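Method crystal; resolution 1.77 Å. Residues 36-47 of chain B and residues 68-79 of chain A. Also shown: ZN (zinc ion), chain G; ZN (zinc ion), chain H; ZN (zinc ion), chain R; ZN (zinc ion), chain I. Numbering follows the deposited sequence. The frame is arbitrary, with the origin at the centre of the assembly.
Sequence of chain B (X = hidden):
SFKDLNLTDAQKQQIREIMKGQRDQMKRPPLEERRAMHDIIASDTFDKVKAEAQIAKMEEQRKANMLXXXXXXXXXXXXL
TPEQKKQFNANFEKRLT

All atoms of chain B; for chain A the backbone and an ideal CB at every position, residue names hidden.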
ATOM      1  N   ALA B  36      13.313  -3.417   8.518  1.00 41.10           N
ATOM      2  CA  ALA B  36      13.008  -2.748   9.771  1.00 39.66           C
ATOM      3  C   ALA B  36      11.651  -3.212  10.320  1.00 37.68           C
ATOM      4  O   ALA B  36      11.515  -3.452  11.525  1.00 39.26           O
ATOM      5  CB  ALA B  36      13.024  -1.221   9.582  1.00 41.92           C
ATOM      6  N   MET B  37      10.650  -3.318   9.451  1.00 37.14           N
ATOM      7  CA  MET B  37       9.353  -3.850   9.864  1.00 35.07           C
ATOM      8  C   MET B  37       9.504  -5.262  10.401  1.00 34.84           C
ATOM      9  O   MET B  37       8.951  -5.641  11.450  1.00 34.16           O
ATOM     10  CB  MET B  37       8.379  -3.865   8.687  1.00 37.37           C
ATOM     11  CG  MET B  37       6.990  -4.320   9.099  1.00 37.55           C
ATOM     12  SD  MET B  37       5.759  -4.202   7.817  1.00 68.42           S
ATOM     13  CE  MET B  37       4.286  -4.532   8.782  1.00 57.24           C
ATOM     14  N   HIS B  38      10.241  -6.067   9.660  1.00 34.85           N
ATOM     15  CA  HIS B  38      10.477  -7.431  10.108  1.00 34.58           C
ATOM     16  C   HIS B  38      11.071  -7.451  11.497  1.00 33.49           C
ATOM     17  O   HIS B  38      10.609  -8.211  12.373  1.00 31.80           O
ATOM     18  CB  HIS B  38      11.399  -8.146   9.140  1.00 34.46           C
ATOM     19  CG  HIS B  38      11.444  -9.627   9.331  1.00 31.99           C
ATOM     20  ND1 HIS B  38      12.312 -10.423   8.625  1.00 32.38           N
ATOM     21  CD2 HIS B  38      10.772 -10.454  10.172  1.00 29.68           C
ATOM     22  CE1 HIS B  38      12.135 -11.684   8.964  1.00 31.97           C
ATOM     23  NE2 HIS B  38      11.202 -11.739   9.905  1.00 30.69           N
ATOM     24  N   ASP B  39      12.073  -6.596  11.740  1.00 35.64           N
ATOM     25  CA  ASP B  39      12.766  -6.638  13.014  1.00 35.61           C
ATOM     26  C   ASP B  39      11.889  -6.117  14.164  1.00 35.68           C
ATOM     27  O   ASP B  39      12.141  -6.438  15.318  1.00 39.51           O
ATOM     28  CB  ASP B  39      14.105  -5.853  12.917  1.00 37.17           C
ATOM     29  CG  ASP B  39      15.132  -6.584  12.021  1.00 39.05           C
ATOM     30  OD1 ASP B  39      14.852  -7.764  11.745  1.00 41.30           O
ATOM     31  OD2 ASP B  39      16.158  -6.026  11.547  1.00 39.60           O
ATOM     32  N   ILE B  40      10.859  -5.344  13.853  1.00 32.95           N
ATOM     33  CA  ILE B  40       9.915  -4.870  14.871  1.00 32.68           C
ATOM     34  C   ILE B  40       8.926  -5.974  15.225  1.00 29.65           C
ATOM     35  O   ILE B  40       8.570  -6.156  16.388  1.00 29.84           O
ATOM     36  CB  ILE B  40       9.169  -3.625  14.362  1.00 36.63           C
ATOM     37  CG1 ILE B  40      10.118  -2.419  14.467  1.00 43.09           C
ATOM     38  CG2 ILE B  40       7.898  -3.356  15.164  1.00 36.29           C
ATOM     39  CD1 ILE B  40       9.774  -1.351  13.550  1.00 47.24           C
ATOM     40  N   ILE B  41       8.519  -6.726  14.214  1.00 27.56           N
ATOM     41  CA  ILE B  41       7.600  -7.827  14.413  1.00 29.57           C
ATOM     42  C   ILE B  41       8.282  -8.994  15.130  1.00 28.64           C
ATOM     43  O   ILE B  41       7.742  -9.509  16.080  1.00 29.99           O
ATOM     44  CB  ILE B  41       7.017  -8.290  13.083  1.00 32.42           C
ATOM     45  CG1 ILE B  41       6.136  -7.166  12.528  1.00 36.10           C
ATOM     46  CG2 ILE B  41       6.306  -9.651  13.250  1.00 34.72           C
ATOM     47  CD1 ILE B  41       5.603  -7.431  11.130  1.00 39.43           C
ATOM     48  N   ALA B  42       9.458  -9.401  14.669  1.00 31.54           N
ATOM     49  CA  ALA B  42      10.211 -10.527  15.249  1.00 34.22           C
ATOM     50  C   ALA B  42      11.087 -10.076  16.398  1.00 39.90           C
ATOM     51  O   ALA B  42      12.325 -10.121  16.294  1.00 45.51           O
ATOM     52  CB  ALA B  42      11.088 -11.175  14.200  1.00 34.44           C
ATOM     53  N   SER B  43      10.465  -9.560  17.448  1.00 38.90           N
ATOM     54  CA  SER B  43      11.178  -8.999  18.591  1.00 37.73           C
ATOM     55  C   SER B  43      10.448  -9.468  19.829  1.00 34.75           C
ATOM     56  O   SER B  43       9.245  -9.657  19.767  1.00 32.55           O
ATOM     57  CB  SER B  43      11.216  -7.474  18.557  1.00 39.20           C
ATOM     58  OG  SER B  43      11.774  -7.033  19.764  1.00 43.64           O
ATOM     59  N   ASP B  44      11.155  -9.638  20.956  1.00 35.00           N
ATOM     60  CA  ASP B  44      10.534 -10.188  22.144  1.00 34.14           C
ATOM     61  C   ASP B  44       9.465  -9.258  22.720  1.00 33.90           C
ATOM     62  O   ASP B  44       8.573  -9.705  23.435  1.00 34.83           O
ATOM     63  CB  ASP B  44      11.570 -10.494  23.243  1.00 43.30           C
ATOM     64  CG  ASP B  44      12.385 -11.773  22.973  1.00 48.27           C
ATOM     65  OD1 ASP B  44      12.083 -12.493  21.999  1.00 46.76           O
ATOM     66  OD2 ASP B  44      13.338 -12.082  23.754  1.00 53.52           O
ATOM     67  N   THR B  45       9.593  -7.950  22.471  1.00 35.48           N
ATOM     68  CA  THR B  45       8.613  -6.987  22.967  1.00 40.09           C
ATOM     69  C   THR B  45       8.303  -6.017  21.841  1.00 37.58           C
ATOM     70  O   THR B  45       9.092  -5.878  20.913  1.00 37.96           O
ATOM     71  CB  THR B  45       9.120  -6.182  24.179  1.00 49.72           C
ATOM     72  OG1 THR B  45      10.396  -5.643  23.856  1.00 50.83           O
ATOM     73  CG2 THR B  45       9.248  -7.067  25.389  1.00 54.72           C
ATOM     74  N   PHE B  46       7.126  -5.407  21.884  1.00 34.82           N
ATOM     75  CA  PHE B  46       6.778  -4.408  20.876  1.00 33.81           C
ATOM     76  C   PHE B  46       7.303  -3.051  21.318  1.00 36.53           C
ATOM     77  O   PHE B  46       7.013  -2.588  22.416  1.00 39.50           O
ATOM     78  CB  PHE B  46       5.275  -4.345  20.690  1.00 34.01           C
ATOM     79  CG  PHE B  46       4.825  -3.312  19.682  1.00 33.98           C
ATOM     80  CD1 PHE B  46       5.125  -3.469  18.364  1.00 33.82           C
ATOM     81  CD2 PHE B  46       4.078  -2.224  20.065  1.00 36.56           C
ATOM     82  CE1 PHE B  46       4.703  -2.506  17.432  1.00 32.97           C
ATOM     83  CE2 PHE B  46       3.659  -1.285  19.171  1.00 40.48           C
ATOM     84  CZ  PHE B  46       3.986  -1.409  17.840  1.00 38.14           C
ATOM     85  N   ASP B  47       8.080  -2.415  20.451  1.00 36.08           N
ATOM     86  CA  ASP B  47       8.664  -1.124  20.750  1.00 39.00           C
ATOM     87  C   ASP B  47       7.940  -0.026  19.978  1.00 40.09           C
ATOM     88  O   ASP B  47       8.216   0.187  18.825  1.00 38.29           O
ATOM     89  CB  ASP B  47      10.143  -1.173  20.391  1.00 38.97           C
ATOM     90  CG  ASP B  47      10.908   0.067  20.812  1.00 43.38           C
ATOM     91  OD1 ASP B  47      10.394   1.215  20.842  1.00 44.87           O
ATOM     92  OD2 ASP B  47      12.092  -0.125  21.111  1.00 47.02           O
TER
ATOM     93  N   UNK A  68      -1.244  -0.513  15.063  1.00 31.53           N
ATOM     94  CA  UNK A  68      -2.107  -1.650  15.462  1.00 34.05           C
ATOM     95  C   UNK A  68      -1.687  -2.939  14.772  1.00 34.37           C
ATOM     96  O   UNK A  68      -1.598  -4.022  15.401  1.00 34.78           O
ATOM     97  CB  UNK A  68      -3.572  -1.351  15.137  1.00 34.05           C
ATOM     98  N   UNK A  69      -1.419  -2.841  13.473  1.00 35.23           N
ATOM     99  CA  UNK A  69      -1.042  -4.018  12.699  1.00 33.84           C
ATOM    100  C   UNK A  69       0.274  -4.576  13.217  1.00 30.36           C
ATOM    101  O   UNK A  69       0.372  -5.778  13.497  1.00 31.92           O
ATOM    102  CB  UNK A  69      -0.933  -3.680  11.211  1.00 33.84           C
ATOM    103  N   UNK A  70       1.262  -3.719  13.415  1.00 25.82           N
ATOM    104  CA  UNK A  70       2.592  -4.198  13.773  1.00 27.53           C
ATOM    105  C   UNK A  70       2.528  -4.780  15.194  1.00 27.36           C
ATOM    106  O   UNK A  70       3.152  -5.818  15.481  1.00 27.20           O
ATOM    107  CB  UNK A  70       3.626  -3.074  13.680  1.00 27.53           C
ATOM    108  N   UNK A  71       1.718  -4.186  16.060  1.00 26.91           N
ATOM    109  CA  UNK A  71       1.690  -4.693  17.429  1.00 27.28           C
ATOM    110  C   UNK A  71       1.023  -6.047  17.445  1.00 28.22           C
ATOM    111  O   UNK A  71       1.470  -6.969  18.151  1.00 30.56           O
ATOM    112  CB  UNK A  71       0.965  -3.725  18.366  1.00 27.28           C
ATOM    113  N   UNK A  72      -0.072  -6.164  16.697  1.00 30.36           N
ATOM    114  CA  UNK A  72      -0.754  -7.439  16.593  1.00 32.28           C
ATOM    115  C   UNK A  72       0.154  -8.509  16.038  1.00 30.74           C
ATOM    116  O   UNK A  72       0.210  -9.624  16.568  1.00 30.91           O
ATOM    117  CB  UNK A  72      -2.002  -7.307  15.718  1.00 32.28           C
ATOM    118  N   UNK A  73       0.878  -8.194  14.985  1.00 29.20           N
ATOM    119  CA  UNK A  73       1.782  -9.189  14.392  1.00 29.52           C
ATOM    120  C   UNK A  73       2.891  -9.590  15.358  1.00 25.46           C
ATOM    121  O   UNK A  73       3.267 -10.765  15.406  1.00 26.14           O
ATOM    122  CB  UNK A  73       2.395  -8.645  13.100  1.00 29.52           C
ATOM    123  N   UNK A  74       3.392  -8.634  16.144  1.00 25.17           N
ATOM    124  CA  UNK A  74       4.389  -8.944  17.150  1.00 25.13           C
ATOM    125  C   UNK A  74       3.811  -9.845  18.221  1.00 26.52           C
ATOM    126  O   UNK A  74       4.483 -10.779  18.688  1.00 27.26           O
ATOM    127  CB  UNK A  74       4.938  -7.660  17.776  1.00 25.13           C
ATOM    128  N   UNK A  75       2.580  -9.583  18.641  1.00 26.03           N
ATOM    129  CA  UNK A  75       1.978 -10.447  19.681  1.00 28.48           C
ATOM    130  C   UNK A  75       1.843 -11.883  19.163  1.00 26.89           C
ATOM    131  O   UNK A  75       2.101 -12.850  19.881  1.00 28.85           O
ATOM    132  CB  UNK A  75       0.610  -9.910  20.106  1.00 28.48           C
ATOM    133  N   UNK A  76       1.418 -12.014  17.923  1.00 27.07           N
ATOM    134  CA  UNK A  76       1.215 -13.355  17.360  1.00 29.39           C
ATOM    135  C   UNK A  76       2.547 -14.055  17.159  1.00 28.51           C
ATOM    136  O   UNK A  76       2.716 -15.227  17.509  1.00 30.17           O
ATOM    137  CB  UNK A  76       0.457 -13.278  16.033  1.00 29.39           C
ATOM    138  N   UNK A  77       3.529 -13.329  16.637  1.00 27.62           N
ATOM    139  CA  UNK A  77       4.865 -13.874  16.511  1.00 28.45           C
ATOM    140  C   UNK A  77       5.307 -14.488  17.822  1.00 28.43           C
ATOM    141  O   UNK A  77       5.884 -15.577  17.854  1.00 30.24           O
ATOM    142  CB  UNK A  77       5.852 -12.793  16.066  1.00 28.45           C
ATOM    143  N   UNK A  78       5.075 -13.775  18.912  1.00 27.13           N
ATOM    144  CA  UNK A  78       5.576 -14.272  20.191  1.00 29.02           C
ATOM    145  C   UNK A  78       4.772 -15.387  20.825  1.00 31.34           C
ATOM    146  O   UNK A  78       5.203 -15.887  21.856  1.00 36.15           O
ATOM    147  CB  UNK A  78       5.652 -13.109  21.182  1.00 29.02           C
ATOM    148  N   UNK A  79       3.642 -15.802  20.252  1.00 31.07           N
ATOM    149  CA  UNK A  79       3.067 -17.071  20.765  1.00 28.28           C
ATOM    150  C   UNK A  79       3.569 -18.295  20.012  1.00 30.42           C
ATOM    151  O   UNK A  79       3.263 -19.429  20.418  1.00 31.44           O
ATOM    152  CB  UNK A  79       1.540 -17.028  20.682  1.00 28.28           C
TER
HETATM  153 ZN    ZN G 205      -3.162  -6.188  10.377  1.00 92.81          ZN
HETATM  154 ZN    ZN H 206       2.085  -7.269   7.508  1.00149.05          ZN
HETATM  155 ZN    ZN R 202      13.489 -10.032   7.023  0.71 25.23          ZN
HETATM  156 ZN    ZN I 207      -1.409  -2.412  22.518  1.00288.51          ZN

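Chain A is largely helical here, so positions meeting chain B recur every three or four residues. Position 68 points away from chain B; it is Ala A68. Position 69 points sideways, with two zinc ions within reach of a longer side chain, which favours a metal ligand. His A69 bridges them, ND1 lying 1.9 Å from the ZN of chain G and NE2 2.4 Å from the ZN of chain H, while Met B37 CE approaches the ring edge.

The CB at 70 points toward Ile B40, Ile B41 and Phe B46, an apolar setting suited to Leu, Ile or Met. Met A70 fills it: its CE lies 3.5 Å from Ile B40 CG2, and its CB 4.0 Å from Phe B46 CE1.

At 71 the ideal CB sits 3.7 Å from Phe B46 CE2, and a zinc ion lies beyond. Aliphatic carbons would suit the ring, a carboxylate or imidazole the metal. Glu A71 serves both: its CB lies 3.7 Å from the centroid of the Phe B46 ring, over the face, and OE1 and OE2 bind the ZN of chain I at 2.5 and 2.6 Å.

Position 72 points away; Thr A72 turns its OG1 back to Ala A68 O. Position 73 points toward Ile B41, whose CD1 is 4.0 Å from the ideal CB, so aliphatic or long polar chains would fit. Gln A73 packs its CB against that methyl.

Position 74 faces the end of the chain B helix, where the carbonyls of Ile B40, Ile B41 and Ser B43 converge. A short donor such as Asn or perhaps Ser would suit. Asn A74 ND2 donates to Ser B43 O at 2.9 Å and Ile B40 O at 3.2 Å, and weakly to Ile B41 O at 3.0 Å.

Positions 75 and 76 make no contact with chain B and are Lys A75 and Ile A76. Position 77 points toward chain B, its CB near Ile B41 O and Ala B42 CA, with room for a flat ring alongside Ala B42. Phe, Tyr or Trp are candidates; in Tyr A77, Ala B42 CA lies 3.7 Å from the ring centroid, over the face.

At 78 the CB points toward the Ser B43 and Asp B44 carbonyls, favouring a donor such as Asn or Gln. Asn A78 ND2 donates to Ser B43 O at 2.8 Å with nearly linear geometry, and a water links its OD1 to Asp B44 OD1. Position 79, out of reach, is Ile A79.

Chain A 68-79: AHMETQNKIYNI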
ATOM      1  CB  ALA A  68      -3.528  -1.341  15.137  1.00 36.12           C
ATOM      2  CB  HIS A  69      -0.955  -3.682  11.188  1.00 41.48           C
ATOM      3  CG  HIS A  69      -0.524  -4.832  10.315  1.00 44.24           C
ATOM      4  ND1 HIS A  69      -1.363  -5.872   9.956  1.00 49.23           N
ATOM      5  CD2 HIS A  69       0.668  -5.097   9.724  1.00 43.83           C
ATOM      6  CE1 HIS A  69      -0.708  -6.727   9.193  1.00 50.35           C
ATOM      7  NE2 HIS A  69       0.528  -6.283   9.037  1.00 47.49           N
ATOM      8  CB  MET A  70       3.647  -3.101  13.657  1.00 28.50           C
ATOM      9  CG  MET A  70       3.850  -2.651  12.255  1.00 29.56           C
ATOM     10  SD  MET A  70       4.841  -1.112  12.264  1.00 45.86           S
ATOM     11  CE  MET A  70       6.293  -2.069  12.338  1.00 35.64           C
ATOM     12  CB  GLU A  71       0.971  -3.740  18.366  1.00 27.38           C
ATOM     13  CG  GLU A  71       1.051  -4.251  19.831  1.00 33.71           C
ATOM     14  CD  GLU A  71       0.675  -3.228  20.876  1.00 39.70           C
ATOM     15  OE1 GLU A  71       0.137  -2.188  20.504  1.00 42.41           O
ATOM     16  OE2 GLU A  71       0.898  -3.478  22.099  1.00 43.14           O
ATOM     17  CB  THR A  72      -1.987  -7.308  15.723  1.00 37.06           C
ATOM     18  OG1 THR A  72      -2.911  -6.444  16.400  1.00 38.97           O
ATOM     19  CG2 THR A  72      -2.668  -8.670  15.462  1.00 39.76           C
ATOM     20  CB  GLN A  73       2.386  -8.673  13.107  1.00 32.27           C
ATOM     21  CG  GLN A  73       1.377  -8.473  11.995  1.00 38.51           C
ATOM     22  CD  GLN A  73       0.857  -9.793  11.415  1.00 48.60           C
ATOM     23  OE1 GLN A  73       1.644 -10.692  11.129  1.00 54.06           O
ATOM     24  NE2 GLN A  73      -0.472  -9.919  11.249  1.00 53.51           N
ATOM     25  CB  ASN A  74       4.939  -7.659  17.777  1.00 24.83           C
ATOM     26  CG  ASN A  74       5.916  -7.934  18.907  1.00 28.50           C
ATOM     27  OD1 ASN A  74       5.524  -8.067  20.052  1.00 29.92           O
ATOM     28  ND2 ASN A  74       7.190  -7.958  18.592  1.00 29.65           N
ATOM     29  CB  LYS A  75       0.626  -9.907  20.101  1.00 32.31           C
ATOM     30  CG  LYS A  75       0.725  -8.669  21.016  1.00 35.60           C
ATOM     31  CD  LYS A  75      -0.672  -8.206  21.412  1.00 41.35           C
ATOM     32  CE  LYS A  75      -0.649  -6.963  22.265  1.00 46.97           C
ATOM     33  NZ  LYS A  75      -2.049  -6.487  22.434  1.00 52.69           N
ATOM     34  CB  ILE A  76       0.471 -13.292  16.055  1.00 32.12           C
ATOM     35  CG1 ILE A  76      -0.913 -12.690  16.287  1.00 34.72           C
ATOM     36  CG2 ILE A  76       0.329 -14.714  15.484  1.00 34.33           C
ATOM     37  CD1 ILE A  76      -1.741 -12.425  15.012  1.00 38.29           C
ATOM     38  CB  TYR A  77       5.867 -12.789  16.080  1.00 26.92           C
ATOM     39  CG  TYR A  77       7.288 -13.313  15.933  1.00 28.48           C
ATOM     40  CD1 TYR A  77       7.709 -13.870  14.744  1.00 31.19           C
ATOM     41  CD2 TYR A  77       8.209 -13.219  16.967  1.00 29.41           C
ATOM     42  CE1 TYR A  77       8.983 -14.357  14.587  1.00 33.39           C
ATOM     43  CE2 TYR A  77       9.523 -13.727  16.823  1.00 30.99           C
ATOM     44  CZ  TYR A  77       9.899 -14.282  15.635  1.00 32.76           C
ATOM     45  OH  TYR A  77      11.181 -14.750  15.445  1.00 34.53           O
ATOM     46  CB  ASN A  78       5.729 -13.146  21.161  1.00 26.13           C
ATOM     47  CG  ASN A  78       7.045 -12.379  20.911  1.00 30.24           C
ATOM     48  OD1 ASN A  78       8.135 -12.917  21.183  1.00 31.65           O
ATOM     49  ND2 ASN A  78       6.960 -11.203  20.313  1.00 29.48           N
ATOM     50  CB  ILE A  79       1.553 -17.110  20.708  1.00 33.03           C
ATOM     51  CG1 ILE A  79       1.072 -17.083  19.261  1.00 34.33           C
ATOM     52  CG2 ILE A  79       0.994 -15.951  21.475  1.00 34.09           C
ATOM     53  CD1 ILE A  79      -0.327 -17.316  19.085  1.00 35.53           C
TER
HETATM   54  O   HOH W   1       5.326  -9.086  22.445  1.00 49.62           O
HETATM   55  O   HOH W   2      10.410 -13.329  20.229  1.00 48.63           O
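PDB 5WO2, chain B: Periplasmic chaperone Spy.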